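Side-chain contacts in aspartate-semialdehyde dehydrogenase 2 (Vibrio cholerae, PDB 2R00), which catalyses the NADPH-dependent reductive dephosphorylation of L-aspartyl-4-phosphate to L-aspartate-semialdehyde, a step toward lysine, methionine and threonine: residues A[214-217]-A[218-222]; A[139-142]-A[143-147]. One frame throughout, in Å; residues are numbered along the deposited sequence.

Contact 1. Residues A[214-217]-A[218-222]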
ATOM      1  N   MET A 214      13.838   9.239  -3.248  1.00 24.29           N
ATOM      2  CA  MET A 214      14.276  10.638  -3.287  1.00 23.14           C
ATOM      3  C   MET A 214      13.995  11.263  -4.649  1.00 22.85           C
ATOM      4  O   MET A 214      13.655  12.442  -4.742  1.00 22.29           O
ATOM      5  CB  MET A 214      15.768  10.755  -2.938  1.00 23.52           C
ATOM      6  CG  MET A 214      16.075  10.619  -1.443  1.00 23.22           C
ATOM      7  SD  MET A 214      14.937  11.489  -0.329  1.00 27.52           S
ATOM      8  CE  MET A 214      15.005  13.221  -0.848  1.00 26.88           C
ATOM      9  N   LYS A 215      14.133  10.472  -5.707  1.00 22.17           N
ATOM     10  CA  LYS A 215      13.879  10.983  -7.056  1.00 22.73           C
ATOM     11  C   LYS A 215      12.435  11.416  -7.231  1.00 22.52           C
ATOM     12  O   LYS A 215      12.168  12.422  -7.878  1.00 21.89           O
ATOM     13  CB  LYS A 215      14.293   9.967  -8.118  1.00 23.15           C
ATOM     14  CG  LYS A 215      15.780  10.030  -8.441  1.00 23.92           C
ATOM     15  CD  LYS A 215      16.326   8.757  -9.055  1.00 28.43           C
ATOM     16  CE  LYS A 215      15.296   8.004  -9.875  1.00 30.47           C
ATOM     17  NZ  LYS A 215      15.020   8.627 -11.187  1.00 35.23           N
ATOM     18  N   MET A 216      11.512  10.678  -6.610  1.00 22.82           N
ATOM     19  CA  MET A 216      10.098  11.036  -6.604  1.00 23.43           C
ATOM     20  C   MET A 216       9.848  12.356  -5.872  1.00 22.87           C
ATOM     21  O   MET A 216       9.071  13.193  -6.335  1.00 22.61           O
ATOM     22  CB  MET A 216       9.279   9.900  -5.995  1.00 23.65           C
ATOM     23  CG  MET A 216       7.776  10.073  -6.090  1.00 24.85           C
ATOM     24  SD  MET A 216       6.863   8.494  -6.012  1.00 26.13           S
ATOM     25  CE  MET A 216       5.351   9.039  -6.794  1.00 25.46           C
ATOM     26  N   VAL A 217      10.522  12.549  -4.740  1.00 22.05           N
ATOM     27  CA  VAL A 217      10.452  13.807  -4.017  1.00 21.07           C
ATOM     28  C   VAL A 217      10.844  14.957  -4.928  1.00 20.74           C
ATOM     29  O   VAL A 217      10.126  15.938  -5.037  1.00 19.92           O
ATOM     30  CB  VAL A 217      11.403  13.813  -2.793  1.00 21.32           C
ATOM     31  CG1 VAL A 217      11.388  15.184  -2.120  1.00 20.79           C
ATOM     32  CG2 VAL A 217      11.030  12.718  -1.797  1.00 19.70           C
ATOM     33  N   TRP A 218      11.992  14.817  -5.585  1.00 21.10           N
ATOM     34  CA  TRP A 218      12.558  15.886  -6.396  1.00 21.05           C
ATOM     35  C   TRP A 218      11.711  16.170  -7.634  1.00 21.19           C
ATOM     36  O   TRP A 218      11.503  17.338  -7.988  1.00 21.10           O
ATOM     37  CB  TRP A 218      14.009  15.562  -6.777  1.00 21.95           C
ATOM     38  CG  TRP A 218      14.920  15.426  -5.577  1.00 22.73           C
ATOM     39  CD1 TRP A 218      14.838  16.126  -4.392  1.00 23.57           C
ATOM     40  CD2 TRP A 218      16.058  14.564  -5.454  1.00 24.07           C
ATOM     41  NE1 TRP A 218      15.846  15.729  -3.537  1.00 24.03           N
ATOM     42  CE2 TRP A 218      16.617  14.785  -4.167  1.00 23.52           C
ATOM     43  CE3 TRP A 218      16.671  13.630  -6.307  1.00 24.37           C
ATOM     44  CZ2 TRP A 218      17.743  14.097  -3.710  1.00 23.27           C
ATOM     45  CZ3 TRP A 218      17.799  12.938  -5.843  1.00 23.83           C
ATOM     46  CH2 TRP A 218      18.316  13.175  -4.556  1.00 22.98           C
ATOM     47  N   GLU A 219      11.212  15.114  -8.277  1.00 20.71           N
ATOM     48  CA  GLU A 219      10.258  15.280  -9.383  1.00 21.25           C
ATOM     49  C   GLU A 219       8.978  16.004  -8.947  1.00 21.30           C
ATOM     50  O   GLU A 219       8.524  16.912  -9.627  1.00 21.79           O
ATOM     51  CB  GLU A 219       9.929  13.934 -10.042  1.00 20.98           C
ATOM     52  CG  GLU A 219      11.112  13.305 -10.790  1.00 20.97           C
ATOM     53  CD  GLU A 219      10.734  12.063 -11.594  1.00 21.56           C
ATOM     54  OE1 GLU A 219       9.625  12.017 -12.153  1.00 21.93           O
ATOM     55  OE2 GLU A 219      11.572  11.135 -11.693  1.00 23.58           O
ATOM     56  N   THR A 220       8.408  15.597  -7.817  1.00 21.54           N
ATOM     57  CA  THR A 220       7.154  16.166  -7.300  1.00 21.85           C
ATOM     58  C   THR A 220       7.270  17.658  -6.967  1.00 22.43           C
ATOM     59  O   THR A 220       6.409  18.464  -7.350  1.00 22.12           O
ATOM     60  CB  THR A 220       6.665  15.366  -6.064  1.00 22.31           C
ATOM     61  OG1 THR A 220       6.357  14.031  -6.478  1.00 22.18           O
ATOM     62  CG2 THR A 220       5.429  15.989  -5.437  1.00 21.20           C
ATOM     63  N   GLN A 221       8.349  18.011  -6.268  1.00 22.57           N
ATOM     64  CA  GLN A 221       8.636  19.401  -5.907  1.00 23.15           C
ATOM     65  C   GLN A 221       8.906  20.291  -7.121  1.00 23.21           C
ATOM     66  O   GLN A 221       8.502  21.463  -7.134  1.00 23.62           O
ATOM     67  CB  GLN A 221       9.824  19.457  -4.943  1.00 22.87           C
ATOM     68  CG  GLN A 221       9.511  18.910  -3.551  1.00 22.63           C
ATOM     69  CD  GLN A 221      10.721  18.903  -2.633  1.00 24.37           C
ATOM     70  OE1 GLN A 221      11.870  18.927  -3.090  1.00 27.32           O
ATOM     71  NE2 GLN A 221      10.470  18.850  -1.332  1.00 25.80           N
ATOM     72  N   LYS A 222       9.612  19.744  -8.115  1.00 22.82           N
ATOM     73  CA  LYS A 222       9.874  20.441  -9.377  1.00 22.85           C
ATOM     74  C   LYS A 222       8.585  20.728 -10.153  1.00 23.18           C
ATOM     75  O   LYS A 222       8.353  21.863 -10.579  1.00 23.60           O
ATOM     76  CB  LYS A 222      10.841  19.641 -10.258  1.00 22.40           C
ATOM     77  CG  LYS A 222      11.269  20.341 -11.543  1.00 21.20           C
ATOM     78  CD  LYS A 222      12.495  19.676 -12.168  1.00 22.77           C
ATOM     79  CE  LYS A 222      13.074  20.485 -13.339  1.00 22.48           C
ATOM     80  NZ  LYS A 222      14.405  19.918 -13.796  1.00 24.09           N
TER

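Contact 2. Residues A[139-142]-A[143-147]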
ATOM      1  N   ALA A 139      -3.694  13.315 -10.329  1.00 25.04           N
ATOM      2  CA  ALA A 139      -4.690  13.130  -9.272  1.00 25.06           C
ATOM      3  C   ALA A 139      -4.692  14.216  -8.197  1.00 24.73           C
ATOM      4  O   ALA A 139      -5.750  14.577  -7.700  1.00 25.27           O
ATOM      5  CB  ALA A 139      -4.544  11.739  -8.630  1.00 25.11           C
ATOM      6  N   LEU A 140      -3.519  14.731  -7.837  1.00 24.91           N
ATOM      7  CA  LEU A 140      -3.385  15.667  -6.713  1.00 25.02           C
ATOM      8  C   LEU A 140      -3.594  17.138  -7.057  1.00 25.49           C
ATOM      9  O   LEU A 140      -3.974  17.930  -6.195  1.00 25.08           O
ATOM     10  CB  LEU A 140      -2.016  15.505  -6.046  1.00 25.13           C
ATOM     11  CG  LEU A 140      -1.895  14.692  -4.752  1.00 25.63           C
ATOM     12  CD1 LEU A 140      -2.879  13.557  -4.663  1.00 24.87           C
ATOM     13  CD2 LEU A 140      -0.469  14.201  -4.542  1.00 25.53           C
ATOM     14  N   LYS A 141      -3.321  17.500  -8.307  1.00 26.15           N
ATOM     15  CA  LYS A 141      -3.391  18.899  -8.729  1.00 27.22           C
ATOM     16  C   LYS A 141      -4.701  19.632  -8.374  1.00 27.62           C
ATOM     17  O   LYS A 141      -4.631  20.747  -7.842  1.00 28.02           O
ATOM     18  CB  LYS A 141      -3.037  19.049 -10.222  1.00 27.20           C
ATOM     19  CG  LYS A 141      -2.859  20.500 -10.708  1.00 28.21           C
ATOM     20  CD  LYS A 141      -1.932  21.315  -9.807  1.00 31.08           C
ATOM     21  CE  LYS A 141      -1.462  22.596 -10.499  1.00 31.90           C
ATOM     22  NZ  LYS A 141      -2.532  23.251 -11.296  1.00 31.31           N
ATOM     23  N   PRO A 142      -5.883  19.029  -8.652  1.00 28.10           N
ATOM     24  CA  PRO A 142      -7.140  19.675  -8.226  1.00 28.95           C
ATOM     25  C   PRO A 142      -7.235  19.917  -6.716  1.00 29.62           C
ATOM     26  O   PRO A 142      -7.789  20.929  -6.294  1.00 29.86           O
ATOM     27  CB  PRO A 142      -8.218  18.671  -8.667  1.00 28.69           C
ATOM     28  CG  PRO A 142      -7.567  17.889  -9.770  1.00 28.37           C
ATOM     29  CD  PRO A 142      -6.148  17.764  -9.362  1.00 28.15           C
ATOM     30  N   ILE A 143      -6.720  18.987  -5.913  1.00 29.95           N
ATOM     31  CA  ILE A 143      -6.661  19.174  -4.458  1.00 30.71           C
ATOM     32  C   ILE A 143      -5.674  20.286  -4.082  1.00 31.19           C
ATOM     33  O   ILE A 143      -5.983  21.149  -3.258  1.00 31.31           O
ATOM     34  CB  ILE A 143      -6.300  17.855  -3.720  1.00 30.51           C
ATOM     35  CG1 ILE A 143      -7.309  16.753  -4.090  1.00 30.68           C
ATOM     36  CG2 ILE A 143      -6.232  18.091  -2.212  1.00 29.85           C
ATOM     37  CD1 ILE A 143      -6.837  15.300  -3.805  1.00 30.78           C
ATOM     38  N   TYR A 144      -4.493  20.269  -4.697  1.00 31.57           N
ATOM     39  CA  TYR A 144      -3.495  21.309  -4.483  1.00 31.85           C
ATOM     40  C   TYR A 144      -4.099  22.695  -4.739  1.00 31.97           C
ATOM     41  O   TYR A 144      -4.024  23.583  -3.885  1.00 32.12           O
ATOM     42  CB  TYR A 144      -2.293  21.083  -5.403  1.00 32.59           C
ATOM     43  CG  TYR A 144      -1.159  22.061  -5.190  1.00 32.82           C
ATOM     44  CD1 TYR A 144      -0.299  21.924  -4.109  1.00 32.70           C
ATOM     45  CD2 TYR A 144      -0.937  23.110  -6.086  1.00 33.59           C
ATOM     46  CE1 TYR A 144       0.746  22.811  -3.908  1.00 33.88           C
ATOM     47  CE2 TYR A 144       0.110  24.004  -5.895  1.00 34.15           C
ATOM     48  CZ  TYR A 144       0.949  23.846  -4.799  1.00 34.88           C
ATOM     49  OH  TYR A 144       1.998  24.720  -4.584  1.00 35.39           O
ATOM     50  N   ASP A 145      -4.711  22.854  -5.907  1.00 32.03           N
ATOM     51  CA  ASP A 145      -5.363  24.103  -6.309  1.00 32.62           C
ATOM     52  C   ASP A 145      -6.429  24.599  -5.313  1.00 32.88           C
ATOM     53  O   ASP A 145      -6.441  25.781  -4.933  1.00 33.20           O
ATOM     54  CB  ASP A 145      -5.968  23.932  -7.709  1.00 32.61           C
ATOM     55  CG  ASP A 145      -4.905  23.842  -8.799  1.00 32.25           C
ATOM     56  OD1 ASP A 145      -3.727  24.150  -8.504  1.00 31.96           O
ATOM     57  OD2 ASP A 145      -5.248  23.475  -9.943  1.00 31.79           O
ATOM     58  N   ALA A 146      -7.299  23.690  -4.873  1.00 32.87           N
ATOM     59  CA  ALA A 146      -8.407  24.044  -3.986  1.00 32.71           C
ATOM     60  C   ALA A 146      -7.941  24.432  -2.588  1.00 32.71           C
ATOM     61  O   ALA A 146      -8.321  25.492  -2.081  1.00 32.96           O
ATOM     62  CB  ALA A 146      -9.427  22.915  -3.915  1.00 32.83           C
ATOM     63  N   VAL A 147      -7.105  23.598  -1.970  1.00 31.99           N
ATOM     64  CA  VAL A 147      -6.786  23.767  -0.548  1.00 32.05           C
ATOM     65  C   VAL A 147      -5.300  23.729  -0.175  1.00 31.92           C
ATOM     66  O   VAL A 147      -4.947  23.880   0.996  1.00 32.18           O
ATOM     67  CB  VAL A 147      -7.551  22.740   0.334  1.00 31.90           C
ATOM     68  CG1 VAL A 147      -9.026  23.105   0.427  1.00 32.29           C
ATOM     69  CG2 VAL A 147      -7.380  21.333  -0.203  1.00 31.46           C
TER

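Contact 1. Residues A[214-217]-A[218-222]
Met214 and Trp218 meet one turn apart on helix 211-223, the methionine laid over the indole. CB of Met214 sits 4.0 Å from the centroid of the six-membered ring of Trp218, 16° off its normal, a CH-pi contact. Bends at chi2 and chi3 curl the Met214 chain back, bringing its CE to 3.8 Å from Trp218 NE1. The carbonyl oxygen of Met214 also lies over the indole, near the rim, while accepting the Trp218 backbone N-H. One residue back from Trp218, Val217 and its i+4 partner Gln221 run side by side, Val217 CG1 lying 3.8 Å from Gln221 CD; Ile229 O holds the amide NE2, and Ile301 of the second subunit packs on Val217 and Met214. Thr220 turns its hydroxyl back along the helix: OG1, anti to its own carbonyl carbon (chi1 -64°), donates to Met216 O at 2.8 Å. The Thr220 backbone N reaches Met216 O from the opposite face of the carbonyl plane. Two donors thus grip one oxygen, and the hydroxyl of buried Thr220 spends its proton on this bond. Lys215 NZ and Glu219 OE2 stay 4.3 Å apart, beyond a salt bridge. Their firmer partners lie outside: Tyr101 OH for the lysine, Asn130 N and Thr133 OG1 for Glu219 OE1. Glu219 also makes a long, weak ion pair with Arg100, which with Lys215 is predicted to bind phosphate; these i/i+4 side-chain pairs of an alpha-helix thus border, on their polar side, the probable phosphate site of the dehydrogenase.

Contact 2. Residues A[139-142]-A[143-147]
Lys141 and Asp145, one turn apart on helix 131-147, join in a salt bridge on the outer side of the helix. Lys141 NZ donates to Asp145 OD2 at 3.0 Å, on the syn lone pair, and weakly to OD1 at 3.2 Å, so both carboxylate oxygens share one ammonium group. CG of Lys141 leaves anti to its backbone N (chi1 -171°), and bends at chi2 (49°) and chi4 bring the amine round to the carboxylate; on the way CE passes 3.4 Å from Asp145 OD1. This pairing lies on the more open side, where Asp145 and Ala146 are exposed and Lys141 partly so. Backbone bonds run from Asp145 N to Lys141 O and from Tyr144 N to Leu140 O. Pro142 interrupts the preceding turn, because its N carries no hydrogen, and the helix kinks there. Its carbonyl still accepts from Ala146 N at 3.1 Å. Such an i/i+4 ion pair is a common feature of exposed helix faces, and here it decorates the later half of the helix that begins with Cys131, the acyl-thioester nucleophile. The opposite character prevails where the helix lies against the sheet of the dimerisation domain. Leu140 and Ile143 direct their apolar branches there, Leu140 onto Val248, Val250 and Leu309, Ile143 onto Thr252 and Ile307; between themselves they barely touch, CD1 to CD1 at 4.4 Å. Ile143 CB instead fits against Leu140 O, 3.4 Å away. The end of Tyr144 leads away from residues 139-142, its ring stacked with Phe224 and its OH hydrogen-bonded to Asp226 OD1.

Overall arrangement
Both contacts are stretches of helix packed on the six-stranded sheet of the dimerisation domain, and strand 149-159 touches side chains of each. Their centres lie about 17 Å apart, and the nearest atoms about 6 Å. Contact 1 is the more buried: it faces the second subunit on one side and a probable phosphate site on another. The polar ends of Lys215, Glu219 and Gln221 find their stronger partners outside the stretch, whereas Thr220 bonds within. Contact 2 is partly exposed, meets no other chain, and settles its main charges internally by a salt bridge. Helix 131-147 links them, since Ser132, Thr133 and Met136, toward its start, touch Met216 or Thr220 of contact 1.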